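Extracellular solute-binding protein, family 5 (Chelativorans sp., PDB 6WM6) binds EDTA and related aminopolycarboxylates in the periplasm as the solute-binding protein EppA, probably for delivery to an ABC transporter. Local coordinates at residues T51-D57 against F254-T258; D57-W61 against F227-V233; R74-L78 against Q549-Y554; D273-P277 against T532-K537. All coordinates share one frame. Residue numbers count along the deposited sequence, not the author numbering.

Interaction 1. Residues T51-D57 against F254-T258; sequences TFAVTRD and FRIIT. With EDO (1,2-ethanediol), chain H; SO4 (sulfate ion), chain B.
Three backbone hydrogen bonds pair these strands in parallel: R255 N to F52 O (2.9 Å), V54 N to R255 O (2.9 Å) and I257 N to V54 O (2.8 Å). T55 N bonds ethanediol O1 at 3.2 Å, and R56 NH2 makes a weak bond to sulfate O2 at 3.3 Å. Residues 51-54 and 254-256 are extended (F52 phi/psi -117/125), bridging F52 with F254, A53 with R255 and V54 with I256, CA atoms 4.8 to 5.0 Å apart; the short axes cross at -36°. F52 (chi1 t), V54, F254 and I256 (all m) share one face, with F52 CB 3.7 Å from F254 CD1 and V54 CG2 3.9 Å from I256 CG1. A53 and R255 point to the opposite face; beyond the strand, I257 CD1 comes 4.1 Å from A53 CB. The mixed sheet is ordered 49-54, 251-256, 232-237, 222-228, with 274-275 bonded to the other side of 49-54. Helix 71-77 packs against F254, helix 263-268 against A53 and I257.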
loop_
_atom_site.group_PDB
_atom_site.type_symbol
_atom_site.label_atom_id
_atom_site.label_comp_id
_atom_site.label_asym_id
_atom_site.label_seq_id
_atom_site.Cartn_x
_atom_site.Cartn_y
_atom_site.Cartn_z
ATOM N N THR A 51 -0.687 -13.341 19.506
ATOM C CA THR A 51 -1.907 -13.155 18.733
ATOM C C THR A 51 -1.968 -11.731 18.206
ATOM O O THR A 51 -1.868 -10.773 18.978
ATOM C CB THR A 51 -3.134 -13.476 19.568
ATOM O OG1 THR A 51 -3.083 -14.851 19.988
ATOM C CG2 THR A 51 -4.396 -13.281 18.764
ATOM N N PHE A 52 -2.158 -11.607 16.897
ATOM C CA PHE A 52 -2.168 -10.337 16.162
ATOM C C PHE A 52 -3.560 -10.153 15.574
ATOM O O PHE A 52 -4.051 -11.015 14.840
ATOM C CB PHE A 52 -1.098 -10.450 15.065
ATOM C CG PHE A 52 -0.787 -9.186 14.295
ATOM C CD1 PHE A 52 -1.738 -8.561 13.514
ATOM C CD2 PHE A 52 0.496 -8.663 14.306
ATOM C CE1 PHE A 52 -1.412 -7.407 12.786
ATOM C CE2 PHE A 52 0.815 -7.529 13.575
ATOM C CZ PHE A 52 -0.135 -6.910 12.825
ATOM N N ALA A 53 -4.192 -9.029 15.876
ATOM C CA ALA A 53 -5.533 -8.765 15.382
ATOM C C ALA A 53 -5.493 -8.300 13.936
ATOM O O ALA A 53 -4.660 -7.465 13.570
ATOM C CB ALA A 53 -6.201 -7.667 16.216
ATOM N N VAL A 54 -6.417 -8.823 13.114
ATOM C CA VAL A 54 -6.586 -8.356 11.736
ATOM C C VAL A 54 -8.041 -7.990 11.513
ATOM O O VAL A 54 -8.930 -8.516 12.185
ATOM C CB VAL A 54 -6.101 -9.386 10.693
ATOM C CG1 VAL A 54 -4.617 -9.669 10.914
ATOM C CG2 VAL A 54 -6.919 -10.645 10.753
ATOM N N THR A 55 -8.269 -7.075 10.559
ATOM C CA THR A 55 -9.549 -6.389 10.414
ATOM C C THR A 55 -10.462 -6.987 9.346
ATOM O O THR A 55 -11.600 -6.529 9.211
ATOM C CB THR A 55 -9.319 -4.905 10.085
ATOM O OG1 THR A 55 -8.576 -4.794 8.867
ATOM C CG2 THR A 55 -8.549 -4.208 11.204
ATOM N N ARG A 56 -10.005 -7.982 8.587
ATOM C CA ARG A 56 -10.832 -8.630 7.581
ATOM C C ARG A 56 -10.812 -10.141 7.791
ATOM O O ARG A 56 -9.812 -10.706 8.259
ATOM C CB ARG A 56 -10.314 -8.358 6.154
ATOM C CG ARG A 56 -10.147 -6.904 5.764
ATOM C CD ARG A 56 -9.443 -6.824 4.410
ATOM N NE ARG A 56 -9.233 -5.457 3.944
ATOM C CZ ARG A 56 -10.084 -4.787 3.172
ATOM N NH1 ARG A 56 -11.219 -5.345 2.775
ATOM N NH2 ARG A 56 -9.796 -3.549 2.796
ATOM N N ASP A 57 -11.912 -10.803 7.425
ATOM C CA ASP A 57 -11.893 -12.251 7.303
ATOM C C ASP A 57 -11.035 -12.644 6.099
ATOM O O ASP A 57 -10.751 -11.826 5.221
ATOM C CB ASP A 57 -13.318 -12.786 7.138
ATOM C CG ASP A 57 -13.412 -14.309 7.257
ATOM O OD1 ASP A 57 -12.507 -14.962 7.807
ATOM O OD2 ASP A 57 -14.433 -14.875 6.789
ATOM N N PHE A 254 -3.556 -15.115 14.156
ATOM C CA PHE A 254 -4.192 -13.896 13.662
ATOM C C PHE A 254 -5.667 -13.988 14.002
ATOM O O PHE A 254 -6.365 -14.883 13.506
ATOM C CB PHE A 254 -3.939 -13.741 12.169
ATOM C CG PHE A 254 -2.497 -13.534 11.830
ATOM C CD1 PHE A 254 -1.914 -12.283 11.982
ATOM C CD2 PHE A 254 -1.730 -14.583 11.380
ATOM C CE1 PHE A 254 -0.588 -12.082 11.677
ATOM C CE2 PHE A 254 -0.381 -14.383 11.053
ATOM C CZ PHE A 254 0.183 -13.147 11.208
ATOM N N ARG A 255 -6.117 -13.106 14.885
ATOM C CA ARG A 255 -7.495 -13.087 15.351
ATOM C C ARG A 255 -8.273 -12.052 14.553
ATOM O O ARG A 255 -7.876 -10.889 14.483
ATOM C CB ARG A 255 -7.517 -12.724 16.833
ATOM C CG ARG A 255 -8.918 -12.582 17.430
ATOM C CD ARG A 255 -9.551 -13.913 17.756
ATOM N NE ARG A 255 -10.757 -13.712 18.565
ATOM C CZ ARG A 255 -12.001 -13.806 18.109
ATOM N NH1 ARG A 255 -12.238 -14.119 16.846
ATOM N NH2 ARG A 255 -13.016 -13.590 18.936
ATOM N N ILE A 256 -9.381 -12.482 13.962
ATOM C CA ILE A 256 -10.189 -11.612 13.116
ATOM C C ILE A 256 -11.116 -10.776 13.992
ATOM O O ILE A 256 -11.966 -11.330 14.698
ATOM C CB ILE A 256 -10.962 -12.450 12.082
ATOM C CG1 ILE A 256 -9.947 -13.118 11.136
ATOM C CG2 ILE A 256 -11.948 -11.589 11.311
ATOM C CD1 ILE A 256 -10.406 -14.431 10.561
ATOM N N ILE A 257 -10.945 -9.458 13.938
ATOM C CA ILE A 257 -11.784 -8.480 14.642
ATOM C C ILE A 257 -12.151 -7.429 13.596
ATOM O O ILE A 257 -11.383 -6.486 13.349
ATOM C CB ILE A 257 -11.068 -7.840 15.836
ATOM C CG1 ILE A 257 -10.590 -8.915 16.811
ATOM C CG2 ILE A 257 -11.981 -6.838 16.551
ATOM C CD1 ILE A 257 -9.791 -8.375 17.985
ATOM N N THR A 258 -13.328 -7.581 12.984
ATOM C CA THR A 258 -13.698 -6.726 11.856
ATOM C C THR A 258 -14.011 -5.300 12.290
ATOM O O THR A 258 -13.870 -4.369 11.489
ATOM C CB THR A 258 -14.895 -7.333 11.117
ATOM O OG1 THR A 258 -15.948 -7.604 12.052
ATOM C CG2 THR A 258 -14.490 -8.627 10.410
HETATM C C1 EDO H . -4.130 -5.681 10.248
HETATM O O1 EDO H . -5.486 -5.642 9.770
HETATM C C2 EDO H . -3.187 -6.071 9.113
HETATM O O2 EDO H . -2.677 -4.898 8.467
HETATM S S SO4 B . -5.593 -2.091 1.605
HETATM O O1 SO4 B . -4.487 -2.980 1.973
HETATM O O2 SO4 B . -6.717 -2.338 2.493
HETATM O O3 SO4 B . -5.153 -0.674 1.728
HETATM O O4 SO4 B . -5.983 -2.369 0.228
#

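Interaction 2. Residues D57-W61 against F227-V233; sequences DITNW and FDPGQLV
One hydrogen bond carries the polar part: G230 N donates to D57 OD1 at 2.9 Å. These two residues set the register, CA atoms 5.1 Å apart. D57 adopts chi1 t, which brings its carboxylate to the turn; the same OD1 takes a weak bond from I58 N at 2.8 Å. Segment 57-61 is irregular, whereas 227-233 is a hairpin turn joining strands 222-228 and 232-237. D228 N bonds L232 O at 2.9 Å, Q231 N and L232 N both reach D228 O, and Q231 and L232 together face D228 as a classic beta bulge. G230 has phi/psi 74/2, a positive phi that favours glycine.

The aromatic contact is T-shaped: the edge of W61 (chi1 m, chi2 88°) meets the face of F227 (chi1 t, chi2 54°), six-membered ring centroids 5.1 Å apart and planes at 87°, with W61 CZ2 3.8 Å from F227 CG.

Apolar contacts complete it: I58 CB to F227 CZ and W61 CH2 to V233 CG1, both 4.0 Å, and I58 CG1 to V233 CG2, 4.3 Å.

Chemically, a carboxylate holds one backbone amide at the hairpin turn, while F227 and V233 offer a hydrophobic surface to the loop leading into helix 71-77.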
loop_
_atom_site.group_PDB
_atom_site.type_symbol
_atom_site.label_atom_id
_atom_site.label_comp_id
_atom_site.label_asym_id
_atom_site.label_seq_id
_atom_site.Cartn_x
_atom_site.Cartn_y
_atom_site.Cartn_z
ATOM N N ASP A 57 -11.912 -10.803 7.425
ATOM C CA ASP A 57 -11.893 -12.251 7.303
ATOM C C ASP A 57 -11.035 -12.644 6.099
ATOM O O ASP A 57 -10.751 -11.826 5.221
ATOM C CB ASP A 57 -13.318 -12.786 7.138
ATOM C CG ASP A 57 -13.412 -14.309 7.257
ATOM O OD1 ASP A 57 -12.507 -14.962 7.807
ATOM O OD2 ASP A 57 -14.433 -14.875 6.789
ATOM N N ILE A 58 -10.587 -13.897 6.084
ATOM C CA ILE A 58 -9.784 -14.424 4.984
ATOM C C ILE A 58 -10.692 -15.297 4.121
ATOM O O ILE A 58 -11.085 -16.397 4.529
ATOM C CB ILE A 58 -8.592 -15.255 5.479
ATOM C CG1 ILE A 58 -7.759 -14.500 6.514
ATOM C CG2 ILE A 58 -7.737 -15.680 4.281
ATOM C CD1 ILE A 58 -7.102 -13.266 5.991
ATOM N N THR A 59 -11.010 -14.827 2.916
ATOM C CA THR A 59 -11.727 -15.627 1.931
ATOM C C THR A 59 -10.890 -15.932 0.703
ATOM O O THR A 59 -11.317 -16.727 -0.139
ATOM C CB THR A 59 -13.022 -14.918 1.495
ATOM O OG1 THR A 59 -12.714 -13.607 1.031
ATOM C CG2 THR A 59 -13.975 -14.829 2.681
ATOM N N ASN A 60 -9.711 -15.339 0.596
ATOM C CA ASN A 60 -8.787 -15.546 -0.514
ATOM C C ASN A 60 -7.394 -15.508 0.097
ATOM O O ASN A 60 -7.059 -14.565 0.809
ATOM C CB ASN A 60 -8.970 -14.445 -1.570
ATOM C CG ASN A 60 -8.141 -14.684 -2.821
ATOM O OD1 ASN A 60 -6.915 -14.894 -2.751
ATOM N ND2 ASN A 60 -8.778 -14.613 -3.968
ATOM N N TRP A 61 -6.606 -16.551 -0.156
ATOM C CA TRP A 61 -5.320 -16.752 0.465
ATOM C C TRP A 61 -4.170 -16.370 -0.453
ATOM O O TRP A 61 -3.011 -16.575 -0.081
ATOM C CB TRP A 61 -5.158 -18.212 0.891
ATOM C CG TRP A 61 -6.080 -18.577 1.993
ATOM C CD1 TRP A 61 -7.359 -19.042 1.870
ATOM C CD2 TRP A 61 -5.795 -18.508 3.390
ATOM N NE1 TRP A 61 -7.892 -19.256 3.118
ATOM C CE2 TRP A 61 -6.953 -18.932 4.064
ATOM C CE3 TRP A 61 -4.678 -18.121 4.138
ATOM C CZ2 TRP A 61 -7.020 -18.988 5.457
ATOM C CZ3 TRP A 61 -4.750 -18.180 5.510
ATOM C CH2 TRP A 61 -5.913 -18.607 6.157
ATOM N N PHE A 227 -7.685 -23.040 10.535
ATOM C CA PHE A 227 -8.393 -21.814 10.219
ATOM C C PHE A 227 -9.842 -21.956 10.640
ATOM O O PHE A 227 -10.539 -22.866 10.170
ATOM C CB PHE A 227 -8.327 -21.496 8.728
ATOM C CG PHE A 227 -9.104 -20.283 8.329
ATOM C CD1 PHE A 227 -8.884 -19.064 8.954
ATOM C CD2 PHE A 227 -10.056 -20.353 7.316
ATOM C CE1 PHE A 227 -9.596 -17.937 8.583
ATOM C CE2 PHE A 227 -10.760 -19.231 6.935
ATOM C CZ PHE A 227 -10.529 -18.020 7.562
ATOM N N ASP A 228 -10.296 -21.070 11.524
ATOM C CA ASP A 228 -11.686 -21.001 11.942
ATOM C C ASP A 228 -12.288 -19.790 11.240
ATOM O O ASP A 228 -12.006 -18.645 11.637
ATOM C CB ASP A 228 -11.783 -20.859 13.462
ATOM C CG ASP A 228 -13.211 -20.918 13.967
ATOM O OD1 ASP A 228 -14.121 -21.216 13.165
ATOM O OD2 ASP A 228 -13.418 -20.666 15.173
ATOM N N PRO A 229 -13.083 -19.978 10.188
ATOM C CA PRO A 229 -13.538 -18.840 9.378
ATOM C C PRO A 229 -14.187 -17.737 10.198
ATOM O O PRO A 229 -15.030 -17.986 11.067
ATOM C CB PRO A 229 -14.542 -19.483 8.407
ATOM C CG PRO A 229 -14.061 -20.877 8.271
ATOM C CD PRO A 229 -13.522 -21.271 9.616
ATOM N N GLY A 230 -13.782 -16.501 9.910
ATOM C CA GLY A 230 -14.284 -15.350 10.610
ATOM C C GLY A 230 -13.757 -15.176 12.016
ATOM O O GLY A 230 -14.168 -14.228 12.694
ATOM N N GLN A 231 -12.859 -16.056 12.471
ATOM C CA GLN A 231 -12.431 -16.033 13.857
ATOM C C GLN A 231 -10.920 -16.024 14.034
ATOM O O GLN A 231 -10.395 -15.133 14.705
ATOM C CB GLN A 231 -12.999 -17.233 14.623
ATOM C CG GLN A 231 -14.513 -17.303 14.641
ATOM C CD GLN A 231 -15.144 -16.142 15.385
ATOM O OE1 GLN A 231 -14.652 -15.716 16.433
ATOM N NE2 GLN A 231 -16.234 -15.617 14.842
ATOM N N LEU A 232 -10.209 -17.011 13.486
ATOM C CA LEU A 232 -8.829 -17.228 13.928
ATOM C C LEU A 232 -8.030 -18.051 12.932
ATOM O O LEU A 232 -8.453 -19.150 12.545
ATOM C CB LEU A 232 -8.859 -17.968 15.275
ATOM C CG LEU A 232 -7.532 -18.166 15.998
ATOM C CD1 LEU A 232 -7.009 -16.829 16.505
ATOM C CD2 LEU A 232 -7.682 -19.152 17.144
ATOM N N VAL A 233 -6.857 -17.544 12.565
ATOM C CA VAL A 233 -5.831 -18.308 11.847
ATOM C C VAL A 233 -4.783 -18.706 12.870
ATOM O O VAL A 233 -4.246 -17.836 13.571
ATOM C CB VAL A 233 -5.180 -17.463 10.741
ATOM C CG1 VAL A 233 -4.306 -18.360 9.856
ATOM C CG2 VAL A 233 -6.210 -16.718 9.913
#

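Interaction 3. Residues R74-L78 against Q549-Y554; sequences RTVTL and QLGPAY. With EDO (1,2-ethanediol), chain G; EDO (1,2-ethanediol), chain I; SO4 (sulfate ion), chain C.
The C-terminal part of helix 71-77, with L78 N bonded to R74 O at 2.9 Å, packs here on the connection between strands 540-541 and 560-561 of a family 5 solute-binding protein. The CA atoms come closest at T75 and A553 (5.5 Å) and at R74 and L550 (6.9 Å). G551, at phi/psi 86/-178, takes a positive phi that favours glycine, and Y554 N bonds back to G551 O at 3.1 Å.

R74 (chi1 t, chi2 t, chi3 m) donates from NH1 to Q549 O at 2.9 Å. Water 1 accepts from the same NH1 at 2.9 Å and from Q549 NE2 at 3.1 Å. L78 (chi1 m, chi2 t) projects between L550 and A553: its CD1 lies 3.3 Å from L550 O and 4.3 Å from A553 CB, its CD2 4.0 Å from L550 CD1. T75 CG2 is 3.9 Å from A553 CB. M86 of strand 85-87 also packs on L78 and L550; the contact is buried. Groups probably from the crystallisation liquor bind at its margins: Q549 NE2 to sulfate O1 (3.0 Å), and ethanediol O2 to Q549 OE1 (2.8 Å) and another ethanediol's O1 to A553 O (2.7 Å).

T75 OG1, itself bonded to A71 O, accepts from water 2 at 2.8 Å; that water donates to L550 O at 2.8 Å and accepts from A553 N at 2.9 Å.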
loop_
_atom_site.group_PDB
_atom_site.type_symbol
_atom_site.label_atom_id
_atom_site.label_comp_id
_atom_site.label_asym_id
_atom_site.label_seq_id
_atom_site.Cartn_x
_atom_site.Cartn_y
_atom_site.Cartn_z
ATOM N N ARG A 74 -1.928 -10.092 3.006
ATOM C CA ARG A 74 -0.477 -9.960 2.950
ATOM C C ARG A 74 0.131 -10.274 4.309
ATOM O O ARG A 74 1.110 -11.026 4.406
ATOM C CB ARG A 74 -0.123 -8.547 2.473
ATOM C CG ARG A 74 1.216 -8.438 1.786
ATOM C CD ARG A 74 1.433 -7.059 1.145
ATOM N NE ARG A 74 0.423 -6.747 0.141
ATOM C CZ ARG A 74 -0.486 -5.786 0.236
ATOM N NH1 ARG A 74 -0.554 -5.000 1.285
ATOM N NH2 ARG A 74 -1.353 -5.631 -0.754
ATOM N N THR A 75 -0.430 -9.703 5.376
ATOM C CA THR A 75 0.081 -9.932 6.727
ATOM C C THR A 75 0.002 -11.402 7.120
ATOM O O THR A 75 0.961 -11.967 7.657
ATOM C CB THR A 75 -0.694 -9.053 7.717
ATOM O OG1 THR A 75 -0.354 -7.683 7.459
ATOM C CG2 THR A 75 -0.344 -9.358 9.162
ATOM N N VAL A 76 -1.133 -12.039 6.864
ATOM C CA VAL A 76 -1.343 -13.412 7.318
ATOM C C VAL A 76 -0.510 -14.411 6.535
ATOM O O VAL A 76 -0.163 -15.474 7.050
ATOM C CB VAL A 76 -2.845 -13.739 7.250
ATOM C CG1 VAL A 76 -3.093 -15.204 7.472
ATOM C CG2 VAL A 76 -3.603 -12.907 8.274
ATOM N N THR A 77 -0.193 -14.129 5.275
ATOM C CA THR A 77 0.554 -15.079 4.447
ATOM C C THR A 77 2.035 -14.749 4.328
ATOM O O THR A 77 2.799 -15.619 3.888
ATOM C CB THR A 77 -0.076 -15.313 3.058
ATOM O OG1 THR A 77 -0.074 -14.127 2.248
ATOM C CG2 THR A 77 -1.505 -15.827 3.191
ATOM N N LEU A 78 2.477 -13.561 4.735
ATOM C CA LEU A 78 3.919 -13.298 4.785
ATOM C C LEU A 78 4.706 -14.361 5.543
ATOM O O LEU A 78 5.837 -14.674 5.113
ATOM C CB LEU A 78 4.217 -11.889 5.322
ATOM C CG LEU A 78 4.228 -10.791 4.275
ATOM C CD1 LEU A 78 4.196 -9.439 4.975
ATOM C CD2 LEU A 78 5.415 -10.884 3.326
ATOM N N GLN A 549 3.282 -1.077 2.420
ATOM C CA GLN A 549 2.290 -2.106 2.139
ATOM C C GLN A 549 2.662 -3.471 2.675
ATOM O O GLN A 549 1.777 -4.301 2.886
ATOM C CB GLN A 549 2.032 -2.214 0.649
ATOM C CG GLN A 549 1.272 -1.027 0.104
ATOM C CD GLN A 549 0.741 -1.287 -1.294
ATOM O OE1 GLN A 549 1.469 -1.192 -2.269
ATOM N NE2 GLN A 549 -0.526 -1.644 -1.372
ATOM N N LEU A 550 3.943 -3.754 2.850
ATOM C CA LEU A 550 4.328 -5.079 3.348
ATOM C C LEU A 550 3.995 -5.216 4.826
ATOM O O LEU A 550 3.444 -6.245 5.250
ATOM C CB LEU A 550 5.792 -5.386 3.039
ATOM C CG LEU A 550 6.055 -5.889 1.626
ATOM C CD1 LEU A 550 5.554 -7.314 1.445
ATOM C CD2 LEU A 550 5.467 -4.996 0.547
ATOM N N GLY A 551 4.321 -4.222 5.630
ATOM C CA GLY A 551 3.803 -4.137 6.975
ATOM C C GLY A 551 4.605 -4.910 8.015
ATOM O O GLY A 551 5.645 -5.531 7.711
ATOM N N PRO A 552 4.130 -4.879 9.270
ATOM C CA PRO A 552 4.911 -5.417 10.399
ATOM C C PRO A 552 5.238 -6.886 10.320
ATOM O O PRO A 552 6.200 -7.316 10.970
ATOM C CB PRO A 552 4.044 -5.099 11.629
ATOM C CG PRO A 552 3.127 -4.010 11.192
ATOM C CD PRO A 552 2.914 -4.150 9.697
ATOM N N ALA A 553 4.483 -7.691 9.589
ATOM C CA ALA A 553 4.775 -9.108 9.480
ATOM C C ALA A 553 5.880 -9.430 8.495
ATOM O O ALA A 553 6.092 -10.609 8.167
ATOM C CB ALA A 553 3.496 -9.907 9.169
ATOM N N TYR A 554 6.661 -8.443 8.091
ATOM C CA TYR A 554 7.795 -8.697 7.199
ATOM C C TYR A 554 8.880 -9.568 7.809
ATOM O O TYR A 554 9.685 -10.137 7.043
ATOM C CB TYR A 554 8.425 -7.385 6.721
ATOM C CG TYR A 554 9.383 -6.712 7.686
ATOM C CD1 TYR A 554 8.955 -6.197 8.905
ATOM C CD2 TYR A 554 10.739 -6.579 7.354
ATOM C CE1 TYR A 554 9.853 -5.586 9.777
ATOM C CE2 TYR A 554 11.630 -5.954 8.235
ATOM C CZ TYR A 554 11.167 -5.460 9.426
ATOM O OH TYR A 554 12.040 -4.856 10.310
HETATM C C1 EDO G . 8.268 -13.141 7.059
HETATM O O1 EDO G . 7.252 -13.014 8.053
HETATM C C2 EDO G . 9.308 -14.185 7.476
HETATM O O2 EDO G . 10.145 -13.725 8.577
HETATM C C1 EDO I . 6.203 -2.545 -3.015
HETATM O O1 EDO I . 6.788 -1.400 -3.643
HETATM C C2 EDO I . 5.419 -2.115 -1.782
HETATM O O2 EDO I . 4.289 -1.307 -2.144
HETATM S S SO4 C . -3.139 -1.273 -4.190
HETATM O O1 SO4 C . -2.017 -2.172 -3.916
HETATM O O2 SO4 C . -4.372 -1.923 -3.754
HETATM O O3 SO4 C . -2.968 -0.036 -3.423
HETATM O O4 SO4 C . -3.204 -1.003 -5.619
HETATM O O HOH W 1 -1.872 -2.389 1.325
HETATM O O HOH W 2 2.406 -7.116 7.678
#

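Interaction 4. Residues D273-P277 against T532-K537; sequences DVIYP and TALIYK
This is an antiparallel beta pairing in which the short strand 274-275 lies beside the last part of strand 524-537, end-to-end directions 166° apart. V274 and Y536 form a non-hydrogen-bonded pair (CA-CA 4.2 Å), I275 and I535 a hydrogen-bonded pair (CA-CA 5.4 Å). I275 N to I535 O (2.9 Å) and I535 N to I275 O (3.0 Å) close the latter; K537 N to D273 O (2.9 Å) extends the pairing. There water 3 lies 2.8 Å from both D273 OD1 and K537 NZ, accepting from NZ, while D273 OD2 bonds T51 N.

The side chains interlock on the V274/Y536 side and lie side by side on the I275/I535 face. The CD1 methyl of L534 (chi1 t, chi2 p) reaches between V274 and Y276, 3.6 Å from V274 CG1 and 3.7 Å from Y276 CD1. The Y276 ring (chi1 t) folds across the strand end, so that its OH comes 3.6 Å from T532 CG2 and hydrogen-bonds to D545. V274 CG2 rests 4.1 Å from Y536 CB. I275 CG1 (chi1 p) lies 3.7 Å from I535 CB (chi1 m), and helix 263-268 packs on both residues. P277 CD sits 3.3 Å from A533 O.

Strand 274-275 thus lies between 49-54 and 524-537. Water 4 donates to P277 O at 2.7 Å and accepts from A533 N at 3.0 Å.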
loop_
_atom_site.group_PDB
_atom_site.type_symbol
_atom_site.label_atom_id
_atom_site.label_comp_id
_atom_site.label_asym_id
_atom_site.label_seq_id
_atom_site.Cartn_x
_atom_site.Cartn_y
_atom_site.Cartn_z
ATOM N N ASP A 273 -2.517 -9.652 21.424
ATOM C CA ASP A 273 -1.305 -9.027 21.924
ATOM C C ASP A 273 -0.765 -7.911 21.039
ATOM O O ASP A 273 0.145 -7.189 21.479
ATOM C CB ASP A 273 -0.210 -10.088 22.076
ATOM C CG ASP A 273 -0.669 -11.292 22.852
ATOM O OD1 ASP A 273 -1.084 -11.115 24.002
ATOM O OD2 ASP A 273 -0.623 -12.403 22.310
ATOM N N VAL A 274 -1.274 -7.779 19.819
ATOM C CA VAL A 274 -0.803 -6.798 18.845
ATOM C C VAL A 274 -2.012 -6.347 18.037
ATOM O O VAL A 274 -2.813 -7.182 17.596
ATOM C CB VAL A 274 0.207 -7.389 17.853
ATOM C CG1 VAL A 274 0.790 -6.287 16.948
ATOM C CG2 VAL A 274 1.303 -8.142 18.573
ATOM N N ILE A 275 -2.113 -5.045 17.810
ATOM C CA ILE A 275 -3.098 -4.480 16.893
ATOM C C ILE A 275 -2.381 -3.490 15.982
ATOM O O ILE A 275 -1.365 -2.895 16.363
ATOM C CB ILE A 275 -4.289 -3.842 17.622
ATOM C CG1 ILE A 275 -3.877 -2.597 18.410
ATOM C CG2 ILE A 275 -4.941 -4.867 18.559
ATOM C CD1 ILE A 275 -5.042 -1.837 19.003
ATOM N N TYR A 276 -2.939 -3.280 14.791
ATOM C CA TYR A 276 -2.357 -2.370 13.781
ATOM C C TYR A 276 -3.489 -1.641 13.064
ATOM O O TYR A 276 -3.660 -1.755 11.845
ATOM C CB TYR A 276 -1.487 -3.166 12.810
ATOM C CG TYR A 276 -0.529 -2.364 11.945
ATOM C CD1 TYR A 276 0.423 -1.549 12.506
ATOM C CD2 TYR A 276 -0.541 -2.489 10.561
ATOM C CE1 TYR A 276 1.363 -0.866 11.721
ATOM C CE2 TYR A 276 0.364 -1.796 9.768
ATOM C CZ TYR A 276 1.288 -0.985 10.358
ATOM O OH TYR A 276 2.204 -0.323 9.572
ATOM N N PRO A 277 -4.272 -0.860 13.797
ATOM C CA PRO A 277 -5.447 -0.223 13.184
ATOM C C PRO A 277 -5.051 0.870 12.211
ATOM O O PRO A 277 -4.019 1.533 12.355
ATOM C CB PRO A 277 -6.194 0.367 14.385
ATOM C CG PRO A 277 -5.120 0.628 15.399
ATOM C CD PRO A 277 -4.164 -0.557 15.235
ATOM N N THR A 532 0.553 5.424 10.845
ATOM C CA THR A 532 0.397 4.055 11.287
ATOM C C THR A 532 0.214 4.022 12.810
ATOM O O THR A 532 0.488 4.990 13.524
ATOM C CB THR A 532 1.630 3.220 10.958
ATOM O OG1 THR A 532 2.712 3.706 11.770
ATOM C CG2 THR A 532 2.019 3.295 9.499
ATOM N N ALA A 533 -0.247 2.885 13.316
ATOM C CA ALA A 533 -0.303 2.690 14.763
ATOM C C ALA A 533 -0.141 1.203 15.050
ATOM O O ALA A 533 -1.071 0.418 14.842
ATOM C CB ALA A 533 -1.618 3.216 15.333
ATOM N N LEU A 534 1.017 0.827 15.555
ATOM C CA LEU A 534 1.291 -0.529 16.030
ATOM C C LEU A 534 1.272 -0.474 17.545
ATOM O O LEU A 534 2.096 0.197 18.153
ATOM C CB LEU A 534 2.656 -0.986 15.531
ATOM C CG LEU A 534 3.075 -2.403 15.868
ATOM C CD1 LEU A 534 2.206 -3.438 15.183
ATOM C CD2 LEU A 534 4.554 -2.581 15.496
ATOM N N ILE A 535 0.300 -1.147 18.155
ATOM C CA ILE A 535 0.050 -1.071 19.591
ATOM C C ILE A 535 0.092 -2.502 20.105
ATOM O O ILE A 535 -0.601 -3.378 19.559
ATOM C CB ILE A 535 -1.302 -0.407 19.887
ATOM C CG1 ILE A 535 -1.439 0.927 19.138
ATOM C CG2 ILE A 535 -1.457 -0.168 21.410
ATOM C CD1 ILE A 535 -2.827 1.564 19.222
ATOM N N TYR A 536 0.911 -2.759 21.124
ATOM C CA TYR A 536 1.286 -4.145 21.393
ATOM C C TYR A 536 1.805 -4.326 22.806
ATOM O O TYR A 536 2.190 -3.376 23.476
ATOM C CB TYR A 536 2.365 -4.619 20.391
ATOM C CG TYR A 536 3.624 -3.774 20.464
ATOM C CD1 TYR A 536 3.683 -2.540 19.820
ATOM C CD2 TYR A 536 4.741 -4.180 21.182
ATOM C CE1 TYR A 536 4.815 -1.739 19.915
ATOM C CE2 TYR A 536 5.870 -3.400 21.272
ATOM C CZ TYR A 536 5.899 -2.178 20.631
ATOM O OH TYR A 536 7.001 -1.354 20.708
ATOM N N LYS A 537 1.860 -5.586 23.231
ATOM C CA LYS A 537 2.487 -5.940 24.493
ATOM C C LYS A 537 4.003 -5.962 24.329
ATOM O O LYS A 537 4.533 -6.683 23.473
ATOM C CB LYS A 537 1.951 -7.303 24.933
ATOM C CG LYS A 537 0.485 -7.260 25.350
ATOM C CD LYS A 537 0.288 -6.491 26.658
ATOM C CE LYS A 537 -1.183 -6.328 27.047
ATOM N NZ LYS A 537 -1.752 -7.581 27.601
HETATM O O HOH W 3 -2.446 -9.195 25.433
HETATM O O HOH W 4 -1.526 1.028 11.367
#

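From the N terminus, strand 49-54 opens interaction 1, which closes on 254-258 after 196 intervening residues. The loop beyond it, sharing D57, opens interaction 2; this closes on hairpin 227-233 and nests inside the loop of interaction 1. Helix 71-77 then starts interaction 3, whose partner lies near the C terminus, so it crosses both 1 and 2; V76 packs on F254, W61 and V233. Interaction 4 opens at 273, in series after 1 and 2, and nests inside 3. The backbone bonds of T51 with D273 and A53 with V274 join the sheet of interactions 1 and 2 to that of interaction 4, while P552 packs on Y276 between 3 and 4.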